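Local coordinates for glycosylation Associate Protein 2 (Streptococcus agalactiae serotype V, PDB 6OYC), which probably takes part, within the Gap123 complex, in the glycosylation and accessory Sec secretion of serine-rich repeat adhesins, at residues 187-195 and 275-283; 121-131 and 264-272. All coordinates share one frame; numbering follows the deposited sequence.

Both interactions join parts of one chain, their centres about 21 Å apart: interaction 1 joins a strand to a hairpin, interaction 2 a helix end to a loop. In sequence the segments alternate: 121-131, 187-195, 264-272, 275-283. Interaction 1 sets strand 185-195, of the six-stranded antiparallel sheet, against the edge of the mixed sheet, whose strand order, 1-2-4-3-5-6-7-8, is that of an alpha/beta hydrolase, consistent with the family's clan. Interaction 2 sets the end of helix 115-125, which covers the N-terminal parallel sheet, against the loop between strands 251-262 and 274-277. That loop runs straight into 275-283, and Thr268 packs on Arg275, so the contacts lie at neighbouring interfaces between these three sheets.

Interaction 1: 187-195 and 275-283; sequences ELFLEHIIE and RHIDAIGHE
Phe189 leaves its strand with CG anti to the backbone N (chi1 175°), which turns the ring toward the 275-283 segment. CB serves as the stem. CG and CD1 face Arg275 NH2, and CE1 comes to 3.5 Å from that nitrogen, which stands over the centre of the ring. CD2 meets the carboxylate of Glu283, with OE1 at 3.5 Å, while at CE2 the ring's edge meets the carbonyl O of Gly281. At the tip, CZ touches Ile277 CD1 at 3.5 Å. The guanidinium reaches the ring edge-on, its plane 72° from the ring's, and Arg275 CZ stands 4.7 Å from the Phe189 ring centroid in a cation-pi contact. A salt bridge from Arg275 NE to Glu283 OE1, 2.6 Å long and almost straight, fixes this pose; Arg260 of strand 251-262 also pairs with the carboxylate.

The partner segment is a beta hairpin at the edge of the mixed sheet: strands 274-277 and 283-289 are joined through a type I turn from Asp278 to Gly281. Asp278 OD1 accepts a hydrogen bond from the backbone N of His282, closing across the turn. Gly281 suits its positive phi, where a side chain would jam against the carbonyl O of Ile280.

Farther along, Glu191 lays CG 3.3 Å from Gly281 O, and its carboxylate passes the edge of the His282 ring; Tyr157 bonds to both side chains, and His258 also holds Glu191. A water takes a bond from Glu283 N and lies within reach of Glu191 OE1 and Glu283 OE2. Beyond it, branched Ile193 rests CD1 on Ile280 CB, 3.6 Å away.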
ATOM      1  N   GLU B 187       7.838  -7.090  -9.239  1.00 31.12           N
ATOM      2  CA  GLU B 187       7.393  -7.841  -8.091  1.00 30.51           C
ATOM      3  C   GLU B 187       6.278  -8.788  -8.489  1.00 28.65           C
ATOM      4  O   GLU B 187       5.374  -8.424  -9.238  1.00 31.51           O
ATOM      5  CB  GLU B 187       6.908  -6.896  -6.987  1.00 31.06           C
ATOM      6  CG  GLU B 187       8.022  -6.298  -6.177  1.00 33.60           C
ATOM      7  CD  GLU B 187       7.538  -5.437  -4.998  1.00 36.01           C
ATOM      8  OE1 GLU B 187       6.331  -5.110  -4.914  1.00 30.49           O
ATOM      9  OE2 GLU B 187       8.386  -5.088  -4.150  1.00 37.26           O
ATOM     10  N   LEU B 188       6.336  -9.995  -7.959  1.00 29.48           N
ATOM     11  CA  LEU B 188       5.263 -10.962  -8.065  1.00 29.86           C
ATOM     12  C   LEU B 188       4.946 -11.463  -6.665  1.00 31.19           C
ATOM     13  O   LEU B 188       5.860 -11.649  -5.858  1.00 29.32           O
ATOM     14  CB  LEU B 188       5.675 -12.142  -8.967  1.00 28.42           C
ATOM     15  CG  LEU B 188       6.121 -11.742 -10.376  1.00 28.76           C
ATOM     16  CD1 LEU B 188       6.804 -12.896 -11.096  1.00 30.28           C
ATOM     17  CD2 LEU B 188       4.927 -11.254 -11.173  1.00 30.28           C
ATOM     18  N   PHE B 189       3.662 -11.708  -6.385  1.00 28.76           N
ATOM     19  CA  PHE B 189       3.292 -12.420  -5.162  1.00 28.98           C
ATOM     20  C   PHE B 189       2.029 -13.239  -5.398  1.00 30.32           C
ATOM     21  O   PHE B 189       0.991 -12.696  -5.786  1.00 34.31           O
ATOM     22  CB  PHE B 189       3.077 -11.461  -3.983  1.00 30.95           C
ATOM     23  CG  PHE B 189       2.581 -12.154  -2.762  1.00 30.45           C
ATOM     24  CD1 PHE B 189       3.368 -13.110  -2.136  1.00 32.19           C
ATOM     25  CD2 PHE B 189       1.315 -11.895  -2.265  1.00 31.65           C
ATOM     26  CE1 PHE B 189       2.919 -13.787  -1.028  1.00 29.59           C
ATOM     27  CE2 PHE B 189       0.859 -12.569  -1.152  1.00 34.15           C
ATOM     28  CZ  PHE B 189       1.660 -13.519  -0.535  1.00 33.14           C
ATOM     29  N   LEU B 190       2.107 -14.532  -5.132  1.00 29.53           N
ATOM     30  CA  LEU B 190       1.004 -15.456  -5.372  1.00 34.71           C
ATOM     31  C   LEU B 190       0.362 -15.820  -4.034  1.00 34.29           C
ATOM     32  O   LEU B 190       0.982 -16.491  -3.206  1.00 36.31           O
ATOM     33  CB  LEU B 190       1.510 -16.704  -6.085  1.00 30.85           C
ATOM     34  CG  LEU B 190       0.538 -17.857  -6.243  1.00 34.60           C
ATOM     35  CD1 LEU B 190      -0.489 -17.439  -7.268  1.00 36.21           C
ATOM     36  CD2 LEU B 190       1.265 -19.156  -6.672  1.00 31.14           C
ATOM     37  N   GLU B 191      -0.870 -15.376  -3.821  1.00 30.94           N
ATOM     38  CA  GLU B 191      -1.671 -15.874  -2.713  1.00 34.95           C
ATOM     39  C   GLU B 191      -1.971 -17.340  -2.922  1.00 33.52           C
ATOM     40  O   GLU B 191      -2.588 -17.710  -3.926  1.00 36.48           O
ATOM     41  CB  GLU B 191      -2.989 -15.128  -2.630  1.00 36.69           C
ATOM     42  CG  GLU B 191      -2.941 -13.857  -1.920  1.00 39.46           C
ATOM     43  CD  GLU B 191      -4.322 -13.270  -1.817  1.00 44.18           C
ATOM     44  OE1 GLU B 191      -4.459 -12.088  -2.224  1.00 39.32           O
ATOM     45  OE2 GLU B 191      -5.246 -13.998  -1.342  1.00 42.00           O
ATOM     46  N   HIS B 192      -1.595 -18.177  -1.968  1.00 34.29           N
ATOM     47  CA  HIS B 192      -2.012 -19.566  -2.058  1.00 34.89           C
ATOM     48  C   HIS B 192      -1.909 -20.193  -0.688  1.00 34.19           C
ATOM     49  O   HIS B 192      -1.344 -19.615   0.239  1.00 34.61           O
ATOM     50  CB  HIS B 192      -1.150 -20.343  -3.033  1.00 33.29           C
ATOM     51  CG  HIS B 192       0.246 -20.499  -2.547  1.00 35.96           C
ATOM     52  ND1 HIS B 192       1.095 -19.422  -2.404  1.00 35.35           N
ATOM     53  CD2 HIS B 192       0.930 -21.586  -2.117  1.00 33.77           C
ATOM     54  CE1 HIS B 192       2.255 -19.844  -1.930  1.00 35.87           C
ATOM     55  NE2 HIS B 192       2.175 -21.149  -1.739  1.00 37.88           N
ATOM     56  N   ILE B 193      -2.437 -21.407  -0.597  1.00 36.12           N
ATOM     57  CA  ILE B 193      -2.390 -22.235   0.596  1.00 38.01           C
ATOM     58  C   ILE B 193      -2.275 -23.688   0.156  1.00 41.20           C
ATOM     59  O   ILE B 193      -2.958 -24.115  -0.776  1.00 37.87           O
ATOM     60  CB  ILE B 193      -3.641 -22.027   1.462  1.00 39.42           C
ATOM     61  CG1 ILE B 193      -3.496 -20.762   2.295  1.00 41.83           C
ATOM     62  CG2 ILE B 193      -3.852 -23.217   2.366  1.00 43.97           C
ATOM     63  CD1 ILE B 193      -4.830 -20.218   2.710  1.00 49.35           C
ATOM     64  N   ILE B 194      -1.419 -24.444   0.847  1.00 42.81           N
ATOM     65  CA  ILE B 194      -1.204 -25.866   0.616  1.00 42.05           C
ATOM     66  C   ILE B 194      -1.760 -26.645   1.794  1.00 43.90           C
ATOM     67  O   ILE B 194      -1.597 -26.231   2.942  1.00 44.66           O
ATOM     68  CB  ILE B 194       0.294 -26.207   0.471  1.00 47.25           C
ATOM     69  CG1 ILE B 194       0.970 -25.343  -0.583  1.00 44.57           C
ATOM     70  CG2 ILE B 194       0.452 -27.675   0.159  1.00 49.02           C
ATOM     71  CD1 ILE B 194       0.252 -25.358  -1.866  1.00 41.12           C
ATOM     72  N   GLU B 195      -2.376 -27.796   1.517  1.00 45.24           N
ATOM     73  CA  GLU B 195      -2.663 -28.803   2.533  1.00 43.13           C
ATOM     74  C   GLU B 195      -2.252 -30.161   1.991  1.00 43.56           C
ATOM     75  O   GLU B 195      -2.603 -30.507   0.857  1.00 43.54           O
ATOM     76  CB  GLU B 195      -4.136 -28.824   2.920  1.00 41.86           C
ATOM     77  CG  GLU B 195      -4.691 -27.466   3.299  1.00 52.59           C
ATOM     78  CD  GLU B 195      -6.210 -27.449   3.275  1.00 59.31           C
ATOM     79  OE1 GLU B 195      -6.807 -26.592   2.577  1.00 64.86           O
ATOM     80  OE2 GLU B 195      -6.810 -28.311   3.950  1.00 64.70           O
ATOM     81  N   ARG B 275       4.785  -3.270   3.787  1.00 33.92           N
ATOM     82  CA  ARG B 275       3.916  -4.404   3.512  1.00 33.20           C
ATOM     83  C   ARG B 275       3.681  -5.175   4.803  1.00 34.00           C
ATOM     84  O   ARG B 275       4.626  -5.431   5.554  1.00 32.50           O
ATOM     85  CB  ARG B 275       4.551  -5.311   2.460  1.00 32.88           C
ATOM     86  CG  ARG B 275       3.830  -6.649   2.204  1.00 36.01           C
ATOM     87  CD  ARG B 275       4.233  -7.177   0.817  1.00 30.60           C
ATOM     88  NE  ARG B 275       3.774  -8.530   0.547  1.00 34.32           N
ATOM     89  CZ  ARG B 275       4.435  -9.633   0.889  1.00 34.42           C
ATOM     90  NH1 ARG B 275       5.596  -9.557   1.532  1.00 35.25           N
ATOM     91  NH2 ARG B 275       3.940 -10.813   0.576  1.00 32.81           N
ATOM     92  N   HIS B 276       2.430  -5.540   5.060  1.00 30.31           N
ATOM     93  CA  HIS B 276       2.088  -6.402   6.180  1.00 35.17           C
ATOM     94  C   HIS B 276       1.257  -7.565   5.651  1.00 35.22           C
ATOM     95  O   HIS B 276       0.553  -7.424   4.645  1.00 36.88           O
ATOM     96  CB  HIS B 276       1.323  -5.617   7.270  1.00 35.77           C
ATOM     97  CG  HIS B 276       1.843  -4.227   7.488  1.00 34.47           C
ATOM     98  ND1 HIS B 276       2.613  -3.880   8.575  1.00 36.99           N
ATOM     99  CD2 HIS B 276       1.717  -3.101   6.744  1.00 36.24           C
ATOM    100  CE1 HIS B 276       2.930  -2.598   8.499  1.00 38.16           C
ATOM    101  NE2 HIS B 276       2.404  -2.104   7.394  1.00 36.41           N
ATOM    102  N   ILE B 277       1.343  -8.719   6.319  1.00 31.83           N
ATOM    103  CA  ILE B 277       0.720  -9.936   5.805  1.00 33.62           C
ATOM    104  C   ILE B 277       0.371 -10.873   6.955  1.00 34.86           C
ATOM    105  O   ILE B 277       1.023 -10.877   8.001  1.00 36.38           O
ATOM    106  CB  ILE B 277       1.652 -10.620   4.773  1.00 36.51           C
ATOM    107  CG1 ILE B 277       0.894 -11.638   3.948  1.00 35.29           C
ATOM    108  CG2 ILE B 277       2.858 -11.264   5.441  1.00 35.36           C
ATOM    109  CD1 ILE B 277       1.547 -11.876   2.605  1.00 37.90           C
ATOM    110  N   ASP B 278      -0.663 -11.680   6.753  1.00 37.49           N
ATOM    111  CA  ASP B 278      -1.100 -12.652   7.745  1.00 38.93           C
ATOM    112  C   ASP B 278      -0.794 -14.066   7.262  1.00 41.12           C
ATOM    113  O   ASP B 278      -0.235 -14.265   6.184  1.00 37.32           O
ATOM    114  CB  ASP B 278      -2.586 -12.457   8.060  1.00 36.88           C
ATOM    115  CG  ASP B 278      -3.513 -13.102   7.043  1.00 40.14           C
ATOM    116  OD1 ASP B 278      -3.110 -13.352   5.879  1.00 41.82           O
ATOM    117  OD2 ASP B 278      -4.688 -13.344   7.415  1.00 39.97           O
ATOM    118  N   ALA B 279      -1.206 -15.056   8.063  1.00 42.46           N
ATOM    119  CA  ALA B 279      -0.798 -16.438   7.815  1.00 40.72           C
ATOM    120  C   ALA B 279      -1.214 -16.937   6.437  1.00 40.53           C
ATOM    121  O   ALA B 279      -0.518 -17.778   5.860  1.00 39.82           O
ATOM    122  CB  ALA B 279      -1.370 -17.370   8.883  1.00 38.52           C
ATOM    123  N   ILE B 280      -2.336 -16.459   5.890  1.00 39.72           N
ATOM    124  CA  ILE B 280      -2.828 -17.010   4.633  1.00 37.77           C
ATOM    125  C   ILE B 280      -2.448 -16.152   3.432  1.00 36.94           C
ATOM    126  O   ILE B 280      -2.927 -16.410   2.330  1.00 36.49           O
ATOM    127  CB  ILE B 280      -4.347 -17.258   4.659  1.00 42.24           C
ATOM    128  CG1 ILE B 280      -5.131 -15.949   4.775  1.00 43.80           C
ATOM    129  CG2 ILE B 280      -4.717 -18.269   5.746  1.00 37.33           C
ATOM    130  CD1 ILE B 280      -6.583 -16.067   4.263  1.00 39.19           C
ATOM    131  N   GLY B 281      -1.564 -15.170   3.605  1.00 38.60           N
ATOM    132  CA  GLY B 281      -1.132 -14.359   2.480  1.00 35.53           C
ATOM    133  C   GLY B 281      -2.030 -13.186   2.167  1.00 38.16           C
ATOM    134  O   GLY B 281      -1.973 -12.656   1.050  1.00 41.44           O
ATOM    135  N   HIS B 282      -2.870 -12.772   3.112  1.00 36.31           N
ATOM    136  CA  HIS B 282      -3.654 -11.558   2.969  1.00 34.23           C
ATOM    137  C   HIS B 282      -2.799 -10.371   3.370  1.00 34.31           C
ATOM    138  O   HIS B 282      -2.224 -10.365   4.462  1.00 36.32           O
ATOM    139  CB  HIS B 282      -4.905 -11.621   3.843  1.00 36.53           C
ATOM    140  CG  HIS B 282      -6.022 -12.395   3.231  1.00 37.54           C
ATOM    141  ND1 HIS B 282      -7.288 -12.420   3.770  1.00 39.41           N
ATOM    142  CD2 HIS B 282      -6.063 -13.178   2.125  1.00 41.36           C
ATOM    143  CE1 HIS B 282      -8.065 -13.184   3.019  1.00 39.32           C
ATOM    144  NE2 HIS B 282      -7.345 -13.656   2.015  1.00 41.64           N
ATOM    145  N   GLU B 283      -2.710  -9.374   2.490  1.00 32.28           N
ATOM    146  CA  GLU B 283      -1.862  -8.215   2.701  1.00 31.90           C
ATOM    147  C   GLU B 283      -2.685  -6.962   2.966  1.00 35.09           C
ATOM    148  O   GLU B 283      -3.837  -6.845   2.538  1.00 30.99           O
ATOM    149  CB  GLU B 283      -0.958  -7.935   1.492  1.00 30.34           C
ATOM    150  CG  GLU B 283      -0.231  -9.155   0.930  1.00 35.11           C
ATOM    151  CD  GLU B 283       0.284  -8.925  -0.493  1.00 31.38           C
ATOM    152  OE1 GLU B 283       1.503  -8.727  -0.691  1.00 30.04           O
ATOM    153  OE2 GLU B 283      -0.544  -8.929  -1.419  1.00 31.79           O
TER
HETATM  154  O   HOH W   1      -3.024  -9.945  -0.533  1.00 35.18           O

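Interaction 2: 121-131 and 264-272; sequences QFYKGLFIGQY and GGLGTFLLG. With GOL (glycerol), chain N.
A glycine-rich loop between strands 251-262 and 274-277 folds against the C-terminal part of helix 115-125 and the chain that follows it. Leu266 is its main apolar contact: CD1 lies against Gln121 CB at 3.6 Å, while CD2 reaches the backbone O of Gln121 and meets Leu126 CD2 at 3.9 Å. Gly125 suits this spot, since a side chain there would run into Leu266 and the helix's own carbonyl. Leu271 CD1 closes on the same Leu126 methyl from 3.8 Å, so one leucine of the first segment touches two of the loop.

Glutamine suits position 121, its CB packing on Leu266 while its amide bonds to the loop. Gln121 NE2 donates to Gly264 O over 3.0 Å, nearly straight (171°) and in the amide plane, though it stands above the carbonyl plane of the acceptor. A glycerol, probably from the crystallisation liquor, accepts a weak bond from NE2, donates to OE1, and reaches Gly265 O as well.

At the far end Gln130, its CG between backbone N and carbonyl carbon (chi1 47°), brings OE1 to 3.6 Å from Phe269 CB, with the backbone N of Phe310 as its hydrogen-bond donor. A water joins Tyr131 N to Phe269 O. Arg263 bonds to Gly125, Phe127 and Phe269 through their carbonyls; on the helix side, Phe122 and Leu126 pack on strand 6-11, while Tyr131 and Phe269 touch strand 251-262.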
ATOM      1  N   GLN B 121      19.749  -0.642  -6.092  1.00 33.74           N
ATOM      2  CA  GLN B 121      18.458  -0.209  -5.554  1.00 33.52           C
ATOM      3  C   GLN B 121      18.131   1.225  -5.963  1.00 31.40           C
ATOM      4  O   GLN B 121      16.989   1.536  -6.315  1.00 28.75           O
ATOM      5  CB  GLN B 121      18.452  -0.325  -4.031  1.00 32.89           C
ATOM      6  CG  GLN B 121      18.500  -1.746  -3.500  1.00 34.93           C
ATOM      7  CD  GLN B 121      18.686  -1.778  -1.977  1.00 38.95           C
ATOM      8  OE1 GLN B 121      19.584  -1.138  -1.434  1.00 34.30           O
ATOM      9  NE2 GLN B 121      17.829  -2.513  -1.295  1.00 39.03           N
ATOM     10  N   PHE B 122      19.111   2.124  -5.880  1.00 30.09           N
ATOM     11  CA  PHE B 122      18.927   3.462  -6.438  1.00 30.38           C
ATOM     12  C   PHE B 122      18.495   3.366  -7.901  1.00 32.19           C
ATOM     13  O   PHE B 122      17.462   3.926  -8.310  1.00 30.13           O
ATOM     14  CB  PHE B 122      20.232   4.269  -6.319  1.00 25.89           C
ATOM     15  CG  PHE B 122      20.524   4.795  -4.934  1.00 32.16           C
ATOM     16  CD1 PHE B 122      19.621   4.613  -3.886  1.00 32.24           C
ATOM     17  CD2 PHE B 122      21.705   5.498  -4.687  1.00 31.47           C
ATOM     18  CE1 PHE B 122      19.904   5.127  -2.601  1.00 33.52           C
ATOM     19  CE2 PHE B 122      21.999   6.005  -3.414  1.00 28.82           C
ATOM     20  CZ  PHE B 122      21.104   5.813  -2.374  1.00 31.36           C
ATOM     21  N   TYR B 123      19.273   2.625  -8.698  1.00 28.90           N
ATOM     22  CA  TYR B 123      19.055   2.569 -10.142  1.00 33.15           C
ATOM     23  C   TYR B 123      17.632   2.131 -10.486  1.00 30.37           C
ATOM     24  O   TYR B 123      17.023   2.655 -11.422  1.00 31.54           O
ATOM     25  CB  TYR B 123      20.063   1.616 -10.782  1.00 32.25           C
ATOM     26  CG  TYR B 123      20.182   1.783 -12.280  1.00 36.22           C
ATOM     27  CD1 TYR B 123      20.385   3.040 -12.834  1.00 35.01           C
ATOM     28  CD2 TYR B 123      20.100   0.692 -13.140  1.00 36.29           C
ATOM     29  CE1 TYR B 123      20.505   3.217 -14.186  1.00 35.71           C
ATOM     30  CE2 TYR B 123      20.223   0.863 -14.518  1.00 39.76           C
ATOM     31  CZ  TYR B 123      20.421   2.135 -15.025  1.00 37.05           C
ATOM     32  OH  TYR B 123      20.539   2.351 -16.368  1.00 39.32           O
ATOM     33  N   LYS B 124      17.072   1.185  -9.742  1.00 28.78           N
ATOM     34  CA  LYS B 124      15.799   0.617 -10.166  1.00 33.37           C
ATOM     35  C   LYS B 124      14.680   0.823  -9.162  1.00 33.54           C
ATOM     36  O   LYS B 124      13.567   0.339  -9.400  1.00 32.20           O
ATOM     37  CB  LYS B 124      15.978  -0.872 -10.497  1.00 32.49           C
ATOM     38  CG  LYS B 124      16.842  -1.069 -11.771  1.00 31.68           C
ATOM     39  CD  LYS B 124      16.552  -2.386 -12.484  1.00 31.93           C
ATOM     40  CE  LYS B 124      17.419  -2.536 -13.744  1.00 35.14           C
ATOM     41  NZ  LYS B 124      17.235  -3.883 -14.413  1.00 32.79           N
ATOM     42  N   GLY B 125      14.924   1.573  -8.076  1.00 30.80           N
ATOM     43  CA  GLY B 125      13.947   1.673  -7.008  1.00 31.57           C
ATOM     44  C   GLY B 125      13.486   3.071  -6.653  1.00 31.68           C
ATOM     45  O   GLY B 125      12.707   3.225  -5.712  1.00 31.84           O
ATOM     46  N   LEU B 126      13.930   4.092  -7.395  1.00 30.41           N
ATOM     47  CA  LEU B 126      13.663   5.486  -7.044  1.00 32.19           C
ATOM     48  C   LEU B 126      12.690   6.150  -8.014  1.00 33.41           C
ATOM     49  O   LEU B 126      12.606   7.377  -8.066  1.00 36.78           O
ATOM     50  CB  LEU B 126      14.977   6.271  -6.968  1.00 30.81           C
ATOM     51  CG  LEU B 126      15.932   5.922  -5.804  1.00 30.87           C
ATOM     52  CD1 LEU B 126      17.281   6.665  -5.855  1.00 24.27           C
ATOM     53  CD2 LEU B 126      15.245   6.180  -4.468  1.00 27.52           C
ATOM     54  N   PHE B 127      11.957   5.360  -8.790  1.00 35.49           N
ATOM     55  CA  PHE B 127      11.005   5.922  -9.738  1.00 36.78           C
ATOM     56  C   PHE B 127       9.850   6.600  -9.003  1.00 38.16           C
ATOM     57  O   PHE B 127       9.522   6.269  -7.856  1.00 34.83           O
ATOM     58  CB  PHE B 127      10.468   4.826 -10.688  1.00 34.05           C
ATOM     59  CG  PHE B 127       9.826   3.643  -9.967  1.00 34.74           C
ATOM     60  CD1 PHE B 127      10.598   2.559  -9.551  1.00 31.93           C
ATOM     61  CD2 PHE B 127       8.458   3.631  -9.689  1.00 32.92           C
ATOM     62  CE1 PHE B 127      10.017   1.477  -8.881  1.00 30.87           C
ATOM     63  CE2 PHE B 127       7.865   2.559  -9.005  1.00 31.67           C
ATOM     64  CZ  PHE B 127       8.651   1.481  -8.602  1.00 33.20           C
ATOM     65  N   ILE B 128       9.223   7.544  -9.683  1.00 38.13           N
ATOM     66  CA  ILE B 128       8.030   8.203  -9.171  1.00 43.41           C
ATOM     67  C   ILE B 128       6.803   7.405  -9.599  1.00 39.84           C
ATOM     68  O   ILE B 128       6.753   6.824 -10.683  1.00 43.14           O
ATOM     69  CB  ILE B 128       7.965   9.660  -9.671  1.00 46.36           C
ATOM     70  CG1 ILE B 128       8.133   9.667 -11.189  1.00 50.87           C
ATOM     71  CG2 ILE B 128       9.060  10.497  -9.022  1.00 44.21           C
ATOM     72  CD1 ILE B 128       7.890  10.993 -11.836  1.00 55.46           C
ATOM     73  N   GLY B 129       5.788   7.387  -8.751  1.00 41.47           N
ATOM     74  CA  GLY B 129       4.574   6.657  -9.049  1.00 41.20           C
ATOM     75  C   GLY B 129       4.519   5.316  -8.335  1.00 40.45           C
ATOM     76  O   GLY B 129       5.473   4.862  -7.693  1.00 41.15           O
ATOM     77  N   GLN B 130       3.357   4.687  -8.443  1.00 36.31           N
ATOM     78  CA  GLN B 130       3.123   3.360  -7.897  1.00 36.92           C
ATOM     79  C   GLN B 130       2.253   2.604  -8.886  1.00 36.54           C
ATOM     80  O   GLN B 130       1.468   3.219  -9.613  1.00 35.30           O
ATOM     81  CB  GLN B 130       2.423   3.440  -6.533  1.00 34.08           C
ATOM     82  CG  GLN B 130       1.237   4.408  -6.553  1.00 37.82           C
ATOM     83  CD  GLN B 130       0.476   4.516  -5.231  1.00 38.14           C
ATOM     84  OE1 GLN B 130       0.548   3.631  -4.366  1.00 39.59           O
ATOM     85  NE2 GLN B 130      -0.274   5.606  -5.077  1.00 38.70           N
ATOM     86  N   TYR B 131       2.395   1.275  -8.920  1.00 35.35           N
ATOM     87  CA  TYR B 131       1.450   0.466  -9.690  1.00 34.69           C
ATOM     88  C   TYR B 131       1.458  -0.985  -9.230  1.00 31.98           C
ATOM     89  O   TYR B 131       2.501  -1.545  -8.885  1.00 33.94           O
ATOM     90  CB  TYR B 131       1.717   0.482 -11.201  1.00 32.92           C
ATOM     91  CG  TYR B 131       0.544  -0.113 -11.979  1.00 39.59           C
ATOM     92  CD1 TYR B 131      -0.706   0.515 -11.981  1.00 38.52           C
ATOM     93  CD2 TYR B 131       0.666  -1.322 -12.657  1.00 39.70           C
ATOM     94  CE1 TYR B 131      -1.787  -0.024 -12.664  1.00 40.16           C
ATOM     95  CE2 TYR B 131      -0.416  -1.870 -13.363  1.00 42.86           C
ATOM     96  CZ  TYR B 131      -1.640  -1.212 -13.358  1.00 43.89           C
ATOM     97  OH  TYR B 131      -2.726  -1.740 -14.033  1.00 45.51           O
ATOM     98  N   GLY B 264      12.877  -3.090  -4.779  1.00 32.56           N
ATOM     99  CA  GLY B 264      13.991  -3.883  -4.313  1.00 29.61           C
ATOM    100  C   GLY B 264      14.351  -3.689  -2.863  1.00 31.19           C
ATOM    101  O   GLY B 264      15.485  -3.983  -2.477  1.00 31.41           O
ATOM    102  N   GLY B 265      13.428  -3.189  -2.043  1.00 30.74           N
ATOM    103  CA  GLY B 265      13.725  -2.897  -0.644  1.00 33.98           C
ATOM    104  C   GLY B 265      13.534  -1.448  -0.229  1.00 34.80           C
ATOM    105  O   GLY B 265      13.486  -1.172   0.973  1.00 36.03           O
ATOM    106  N   LEU B 266      13.407  -0.505  -1.157  1.00 31.83           N
ATOM    107  CA  LEU B 266      13.265   0.908  -0.834  1.00 31.74           C
ATOM    108  C   LEU B 266      11.824   1.336  -0.579  1.00 31.21           C
ATOM    109  O   LEU B 266      11.590   2.518  -0.288  1.00 34.49           O
ATOM    110  CB  LEU B 266      13.857   1.756  -1.964  1.00 29.70           C
ATOM    111  CG  LEU B 266      15.369   1.977  -2.006  1.00 35.11           C
ATOM    112  CD1 LEU B 266      16.166   0.789  -1.526  1.00 36.60           C
ATOM    113  CD2 LEU B 266      15.811   2.448  -3.402  1.00 31.35           C
ATOM    114  N   GLY B 267      10.857   0.428  -0.693  1.00 28.64           N
ATOM    115  CA  GLY B 267       9.482   0.730  -0.342  1.00 26.76           C
ATOM    116  C   GLY B 267       8.438  -0.029  -1.149  1.00 31.54           C
ATOM    117  O   GLY B 267       8.591  -0.245  -2.357  1.00 28.35           O
ATOM    118  N   THR B 268       7.355  -0.420  -0.486  1.00 30.25           N
ATOM    119  CA  THR B 268       6.233  -1.046  -1.167  1.00 30.67           C
ATOM    120  C   THR B 268       5.345   0.025  -1.787  1.00 32.02           C
ATOM    121  O   THR B 268       4.863   0.928  -1.088  1.00 29.21           O
ATOM    122  CB  THR B 268       5.428  -1.905  -0.189  1.00 34.49           C
ATOM    123  OG1 THR B 268       6.276  -2.925   0.367  1.00 33.71           O
ATOM    124  CG2 THR B 268       4.248  -2.557  -0.907  1.00 32.69           C
ATOM    125  N   PHE B 269       5.117  -0.092  -3.099  1.00 28.83           N
ATOM    126  CA  PHE B 269       4.361   0.881  -3.892  1.00 31.13           C
ATOM    127  C   PHE B 269       5.113   2.203  -3.931  1.00 31.58           C
ATOM    128  O   PHE B 269       5.739   2.527  -4.943  1.00 31.26           O
ATOM    129  CB  PHE B 269       2.929   1.089  -3.366  1.00 27.49           C
ATOM    130  CG  PHE B 269       2.041  -0.118  -3.508  1.00 32.01           C
ATOM    131  CD1 PHE B 269       1.978  -0.828  -4.715  1.00 30.63           C
ATOM    132  CD2 PHE B 269       1.247  -0.541  -2.443  1.00 33.86           C
ATOM    133  CE1 PHE B 269       1.136  -1.940  -4.852  1.00 29.35           C
ATOM    134  CE2 PHE B 269       0.408  -1.674  -2.568  1.00 31.93           C
ATOM    135  CZ  PHE B 269       0.355  -2.365  -3.772  1.00 30.87           C
ATOM    136  N   LEU B 270       5.080   2.964  -2.839  1.00 33.33           N
ATOM    137  CA  LEU B 270       5.823   4.210  -2.740  1.00 33.78           C
ATOM    138  C   LEU B 270       7.153   3.979  -2.035  1.00 33.11           C
ATOM    139  O   LEU B 270       7.347   2.974  -1.348  1.00 32.51           O
ATOM    140  CB  LEU B 270       5.012   5.267  -1.985  1.00 36.44           C
ATOM    141  CG  LEU B 270       3.663   5.588  -2.640  1.00 35.95           C
ATOM    142  CD1 LEU B 270       2.755   6.338  -1.657  1.00 38.61           C
ATOM    143  CD2 LEU B 270       3.877   6.404  -3.918  1.00 33.43           C
ATOM    144  N   LEU B 271       8.069   4.926  -2.230  1.00 30.54           N
ATOM    145  CA  LEU B 271       9.295   4.988  -1.452  1.00 31.36           C
ATOM    146  C   LEU B 271       8.959   5.094   0.036  1.00 34.61           C
ATOM    147  O   LEU B 271       8.251   6.015   0.464  1.00 33.33           O
ATOM    148  CB  LEU B 271      10.120   6.188  -1.916  1.00 31.88           C
ATOM    149  CG  LEU B 271      11.599   6.270  -1.539  1.00 32.87           C
ATOM    150  CD1 LEU B 271      12.429   5.160  -2.180  1.00 27.83           C
ATOM    151  CD2 LEU B 271      12.153   7.632  -1.904  1.00 32.09           C
ATOM    152  N   GLY B 272       9.439   4.136   0.828  1.00 34.09           N
ATOM    153  CA  GLY B 272       9.095   4.074   2.236  1.00 28.56           C
ATOM    154  C   GLY B 272       7.868   3.247   2.568  1.00 31.92           C
ATOM    155  O   GLY B 272       7.616   3.003   3.754  1.00 34.88           O
TER
HETATM  156  C1  GOL N 603      18.749  -0.059   1.911  1.00 40.69           C
HETATM  157  O1  GOL N 603      19.587  -0.786   1.063  1.00 41.83           O
HETATM  158  C2  GOL N 603      17.330  -0.575   1.695  1.00 47.75           C
HETATM  159  O2  GOL N 603      17.239  -1.951   1.874  1.00 46.38           O
HETATM  160  C3  GOL N 603      16.457   0.256   2.693  1.00 45.79           C
HETATM  161  O3  GOL N 603      15.583  -0.641   3.307  1.00 53.35           O
HETATM  162  O   HOH W   2       4.922   0.621  -7.211  1.00 32.70           O